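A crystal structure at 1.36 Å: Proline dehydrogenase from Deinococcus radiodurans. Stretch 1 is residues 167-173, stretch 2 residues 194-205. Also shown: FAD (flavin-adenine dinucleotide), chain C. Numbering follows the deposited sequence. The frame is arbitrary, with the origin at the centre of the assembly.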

# COMPACT_ATOMS: atom_id res chain seq x y z
N LEU A 167 -1.21 -7.22 -5.36
CA LEU A 167 -2.20 -8.12 -5.96
C LEU A 167 -3.20 -8.51 -4.91
O LEU A 167 -2.85 -8.77 -3.71
N GLN A 168 -4.46 -8.59 -5.36
CA GLN A 168 -5.58 -8.84 -4.43
C GLN A 168 -6.05 -10.29 -4.53
O GLN A 168 -6.43 -10.77 -5.64
N SER A 169 -6.05 -11.03 -3.42
CA SER A 169 -6.36 -12.47 -3.47
C SER A 169 -7.82 -12.76 -3.77
O SER A 169 -8.17 -13.90 -4.10
N TYR A 170 -8.71 -11.78 -3.65
CA TYR A 170 -10.11 -12.06 -3.98
C TYR A 170 -10.37 -12.16 -5.46
O TYR A 170 -11.43 -12.67 -5.86
N LEU A 171 -9.44 -11.73 -6.31
CA LEU A 171 -9.68 -11.78 -7.78
C LEU A 171 -9.24 -13.10 -8.39
O LEU A 171 -8.13 -13.58 -8.14
N TYR A 172 -10.08 -13.67 -9.25
CA TYR A 172 -9.71 -14.88 -9.97
C TYR A 172 -8.45 -14.71 -10.80
O TYR A 172 -7.73 -15.70 -10.99
N ARG A 173 -8.19 -13.50 -11.29
CA ARG A 173 -7.07 -13.27 -12.24
C ARG A 173 -5.70 -13.16 -11.55
O ARG A 173 -4.66 -13.17 -12.24
N ALA A 194 -9.97 -4.66 -1.14
CA ALA A 194 -10.69 -3.63 -0.38
C ALA A 194 -12.04 -3.22 -0.95
O ALA A 194 -12.77 -2.51 -0.27
N TYR A 195 -12.36 -3.63 -2.17
CA TYR A 195 -13.47 -3.03 -2.93
C TYR A 195 -14.67 -3.96 -3.07
O TYR A 195 -14.58 -5.15 -2.74
N LEU A 196 -15.79 -3.43 -3.51
CA LEU A 196 -17.01 -4.21 -3.74
C LEU A 196 -16.93 -4.78 -5.12
O LEU A 196 -16.89 -4.02 -6.11
N GLU A 197 -16.85 -6.11 -5.23
CA GLU A 197 -16.63 -6.78 -6.54
C GLU A 197 -17.60 -7.95 -6.74
O GLU A 197 -17.84 -8.74 -5.81
N PRO A 198 -18.14 -8.10 -7.96
CA PRO A 198 -19.15 -9.13 -8.25
C PRO A 198 -18.52 -10.51 -8.45
O PRO A 198 -17.31 -10.60 -8.63
N ALA A 199 -19.34 -11.56 -8.35
CA ALA A 199 -18.89 -12.94 -8.43
C ALA A 199 -18.30 -13.29 -9.78
O ALA A 199 -17.66 -14.34 -9.91
N THR A 200 -18.49 -12.45 -10.80
CA THR A 200 -17.79 -12.71 -12.07
C THR A 200 -16.31 -12.32 -12.01
O THR A 200 -15.54 -12.71 -12.88
N VAL A 201 -15.93 -11.57 -10.98
CA VAL A 201 -14.58 -10.97 -10.86
C VAL A 201 -13.86 -11.50 -9.65
O VAL A 201 -12.62 -11.70 -9.67
N ALA A 202 -14.60 -11.66 -8.55
CA ALA A 202 -14.04 -12.00 -7.26
C ALA A 202 -14.72 -13.18 -6.61
O ALA A 202 -15.94 -13.30 -6.69
N TYR A 203 -13.94 -14.02 -5.94
CA TYR A 203 -14.48 -15.17 -5.19
C TYR A 203 -15.50 -14.72 -4.13
O TYR A 203 -15.17 -13.91 -3.27
N PRO A 204 -16.74 -15.25 -4.18
CA PRO A 204 -17.69 -14.82 -3.15
C PRO A 204 -17.43 -15.44 -1.80
O PRO A 204 -17.83 -14.86 -0.77
N ASP A 205 -16.85 -16.63 -1.77
CA ASP A 205 -16.63 -17.32 -0.49
C ASP A 205 -15.31 -16.87 0.13
O ASP A 205 -14.24 -16.96 -0.48

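The two stretches meet at a single beta bridge, L171 with A202 (CA to CA 4.4 Å), and bury 610 Å² between them, both sides summed. Two backbone hydrogen bonds set the spacing for the side chains: Y203 N donates to Y170 O (2.9 Å, 151° at the hydrogen) and Y172 N donates to V201 O (3.2 Å, 160°). Two CA-H...O contacts accompany them, A202 CA to Y170 O at 3.0 Å and L171 CA to V201 O at 3.5 Å. Few CA-to-CB bonds aim across the gap; only those of Q168 and E197 point toward the other stretch, and much of the packing is done by side chains that leave sideways and reach over with their ends.

The tyrosines illustrate this best, since Y172 and Y170 have the largest areas covered by the other stretch, 131 and 118 Å². Y172 (chi1 m, -55°) carries its ring across the backbone of stretch 2: A202 CA and Y203 N lie over one face, while A199 O and T200 O sit at its edge. That edge position suits the hydroxyl, and Y172 OH donates to A199 O at 2.7 Å. The same ring presents its edge to the face of Y203 (chi1 m, -70°). Centroids 4.6 Å apart and planes at 69° define an edge-to-face pair, whose closest atoms are Y172 CE1 and Y203 CD1 at 3.4 Å. At the edge of the Y203 ring, S169 O approaches CD2 of Y203 to 3.8 Å.

Purely apolar packing is more modest. L171 (m, t) starts away from stretch 2, yet its end returns, placing L171 CD2 3.5 Å from V201 CG1 and 4.2 Å from A202 CB. The small A202 side chain also lies over one face of Y170, with Y170 CG 4.2 Å from A202 CB.

One group of polar contacts gathers at the hydroxyl of Y170. Y170 leaves sideways with chi1 at 68° (p), and the end of its side chain comes nearer, so that Y170 OH accepts a hydrogen bond from Y195 N (3.0 Å, 148°). Water 1 joins the same hydroxyl to E197: it lies 2.5 Å from Y170 OH and donates to E197 OE2 at 2.7 Å. E197 (chi1 m, chi2 m) also brings its CG within 3.7 Å of Y170 OH. At a separate site, water 2 bridges backbone atoms, donating to V201 O at 2.8 Å and accepting from R173 N at 3.2 Å.

The flavin supplies a further link. FAD O2 accepts from Q168 NE2 (2.8 Å, 172°) and from A194 N (2.9 Å, 146°), so one cofactor oxygen ties a side chain of stretch 1 to the backbone of stretch 2. Q168 has chi1 m at -59° and an off-well chi2 of 144°. Its NE2 also lies at the edge of the Y195 ring, 4.0 Å from Y195 CD2, and Y195 CE2 comes within 3.7 Å of FAD O2.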

# COMPACT_ATOMS: atom_id res chain seq x y z
CB LEU A 167 -1.59 -9.37 -6.59
CG LEU A 167 -0.70 -9.07 -7.80
CD1 LEU A 167 0.03 -10.30 -8.22
CD2 LEU A 167 -1.50 -8.53 -8.99
CB GLN A 168 -6.78 -7.91 -4.74
CG GLN A 168 -6.44 -6.43 -4.63
CD GLN A 168 -7.15 -5.60 -5.65
OE1 GLN A 168 -7.24 -5.99 -6.82
NE2 GLN A 168 -7.58 -4.41 -5.27
CB SER A 169 -5.97 -13.18 -2.17
OG SER A 169 -6.91 -12.92 -1.10
CB TYR A 170 -11.11 -11.14 -3.25
CG TYR A 170 -11.17 -9.64 -3.60
CD1 TYR A 170 -12.04 -8.81 -2.87
CD2 TYR A 170 -10.34 -9.03 -4.55
CE1 TYR A 170 -12.14 -7.43 -3.12
CE2 TYR A 170 -10.41 -7.64 -4.79
CZ TYR A 170 -11.30 -6.85 -4.06
OH TYR A 170 -11.36 -5.49 -4.30
CB LEU A 171 -8.95 -10.65 -8.51
CG LEU A 171 -9.31 -9.20 -8.16
CD1 LEU A 171 -8.64 -8.23 -9.16
CD2 LEU A 171 -10.80 -8.96 -8.13
CB TYR A 172 -10.84 -15.30 -10.93
CG TYR A 172 -12.19 -15.47 -10.28
CD1 TYR A 172 -12.41 -16.43 -9.30
CD2 TYR A 172 -13.28 -14.72 -10.71
CE1 TYR A 172 -13.69 -16.61 -8.74
CE2 TYR A 172 -14.53 -14.89 -10.16
CZ TYR A 172 -14.74 -15.84 -9.18
OH TYR A 172 -16.01 -16.01 -8.63
CB ARG A 173 -7.30 -11.98 -13.03
CG ARG A 173 -7.48 -10.72 -12.13
CD ARG A 173 -7.54 -9.44 -13.00
NE ARG A 173 -6.30 -9.28 -13.78
CZ ARG A 173 -6.19 -8.51 -14.85
NH1 ARG A 173 -7.24 -7.80 -15.30
NH2 ARG A 173 -5.04 -8.45 -15.50
CB ALA A 194 -9.85 -2.37 -0.20
CB TYR A 195 -12.96 -2.56 -4.31
CG TYR A 195 -11.86 -1.54 -4.18
CD1 TYR A 195 -12.15 -0.17 -4.05
CD2 TYR A 195 -10.53 -1.93 -4.15
CE1 TYR A 195 -11.14 0.78 -3.90
CE2 TYR A 195 -9.54 -0.99 -3.98
CZ TYR A 195 -9.83 0.34 -3.88
OH TYR A 195 -8.79 1.22 -3.70
CB LEU A 196 -18.24 -3.30 -3.61
CG LEU A 196 -19.60 -3.94 -3.68
CD1 LEU A 196 -19.79 -4.90 -2.49
CD2 LEU A 196 -20.67 -2.82 -3.73
CB GLU A 197 -15.18 -7.26 -6.68
CG GLU A 197 -14.13 -6.15 -6.63
CD GLU A 197 -14.06 -5.33 -7.91
OE1 GLU A 197 -14.88 -5.55 -8.84
OE2 GLU A 197 -13.20 -4.44 -7.99
CB PRO A 198 -19.82 -8.62 -9.54
CG PRO A 198 -18.64 -7.90 -10.23
CD PRO A 198 -17.91 -7.21 -9.11
CB ALA A 199 -20.04 -13.91 -8.09
CB THR A 200 -18.44 -11.96 -13.22
OG1 THR A 200 -18.49 -10.58 -12.87
CG2 THR A 200 -19.89 -12.49 -13.49
CB VAL A 201 -14.76 -9.40 -10.73
CG1 VAL A 201 -13.58 -8.67 -10.21
CG2 VAL A 201 -15.32 -8.79 -12.08
CB ALA A 202 -14.12 -10.83 -6.34
CB TYR A 203 -13.35 -15.84 -4.41
CG TYR A 203 -12.33 -16.58 -5.22
CD1 TYR A 203 -12.63 -17.82 -5.75
CD2 TYR A 203 -11.04 -16.06 -5.42
CE1 TYR A 203 -11.71 -18.55 -6.47
CE2 TYR A 203 -10.09 -16.78 -6.18
CZ TYR A 203 -10.46 -18.01 -6.71
OH TYR A 203 -9.53 -18.74 -7.45
CB PRO A 204 -19.03 -15.35 -3.66
CG PRO A 204 -18.85 -15.57 -5.07
CD PRO A 204 -17.41 -15.82 -5.36
CB ASP A 205 -16.60 -18.83 -0.73
CG ASP A 205 -16.75 -19.64 0.56
OD1 ASP A 205 -16.25 -19.25 1.62
OD2 ASP A 205 -17.38 -20.71 0.49
PA FAD C . -9.93 -9.66 7.41
O1A FAD C . -10.24 -11.14 7.13
O2A FAD C . -10.83 -8.65 6.82
O5B FAD C . -9.82 -9.30 8.86
C5B FAD C . -8.97 -10.06 9.71
C4B FAD C . -8.97 -9.56 11.14
O4B FAD C . -8.20 -8.38 11.19
C3B FAD C . -10.31 -9.14 11.64
O3B FAD C . -11.12 -10.20 12.11
C2B FAD C . -9.91 -8.17 12.69
O2B FAD C . -9.39 -8.81 13.84
C1B FAD C . -8.81 -7.43 12.01
N9A FAD C . -9.27 -6.31 11.19
C8A FAD C . -9.09 -6.16 9.81
N7A FAD C . -9.62 -5.01 9.37
C5A FAD C . -10.13 -4.36 10.49
C6A FAD C . -10.79 -3.16 10.68
N6A FAD C . -11.05 -2.27 9.59
N1A FAD C . -11.17 -2.83 11.92
C2A FAD C . -10.93 -3.63 12.98
N3A FAD C . -10.30 -4.81 12.86
C4A FAD C . -9.90 -5.16 11.64
N1 FAD C . -6.46 -3.85 -0.60
C2 FAD C . -6.53 -3.37 -1.87
O2 FAD C . -7.57 -3.74 -2.58
N3 FAD C . -5.57 -2.56 -2.42
C4 FAD C . -4.46 -2.17 -1.69
O4 FAD C . -3.54 -1.35 -2.24
C4X FAD C . -4.33 -2.64 -0.31
N5 FAD C . -3.25 -2.29 0.46
C5X FAD C . -3.18 -2.81 1.73
C6 FAD C . -2.09 -2.48 2.54
C7 FAD C . -1.98 -3.02 3.85
C7M FAD C . -0.79 -2.66 4.73
C8 FAD C . -2.99 -3.90 4.31
C8M FAD C . -2.91 -4.51 5.68
C9 FAD C . -4.10 -4.20 3.50
C9A FAD C . -4.19 -3.68 2.23
N10 FAD C . -5.30 -4.03 1.43
C10 FAD C . -5.38 -3.50 0.16
C1' FAD C . -6.32 -4.95 1.88
C2' FAD C . -7.59 -4.36 2.41
O2' FAD C . -7.23 -3.12 3.01
C3' FAD C . -8.08 -5.60 3.20
O3' FAD C . -9.02 -6.40 2.54
C4' FAD C . -8.48 -5.41 4.61
O4' FAD C . -7.36 -4.88 5.23
C5' FAD C . -8.86 -6.76 5.19
O5' FAD C . -8.13 -6.96 6.37
P FAD C . -7.36 -8.32 6.67
O1P FAD C . -6.44 -8.94 5.58
O2P FAD C . -6.82 -8.07 8.11
O3P FAD C . -8.49 -9.44 6.98
O HOH W 1 -10.92 -4.79 -6.61
O HOH W 2 -10.68 -11.61 -11.71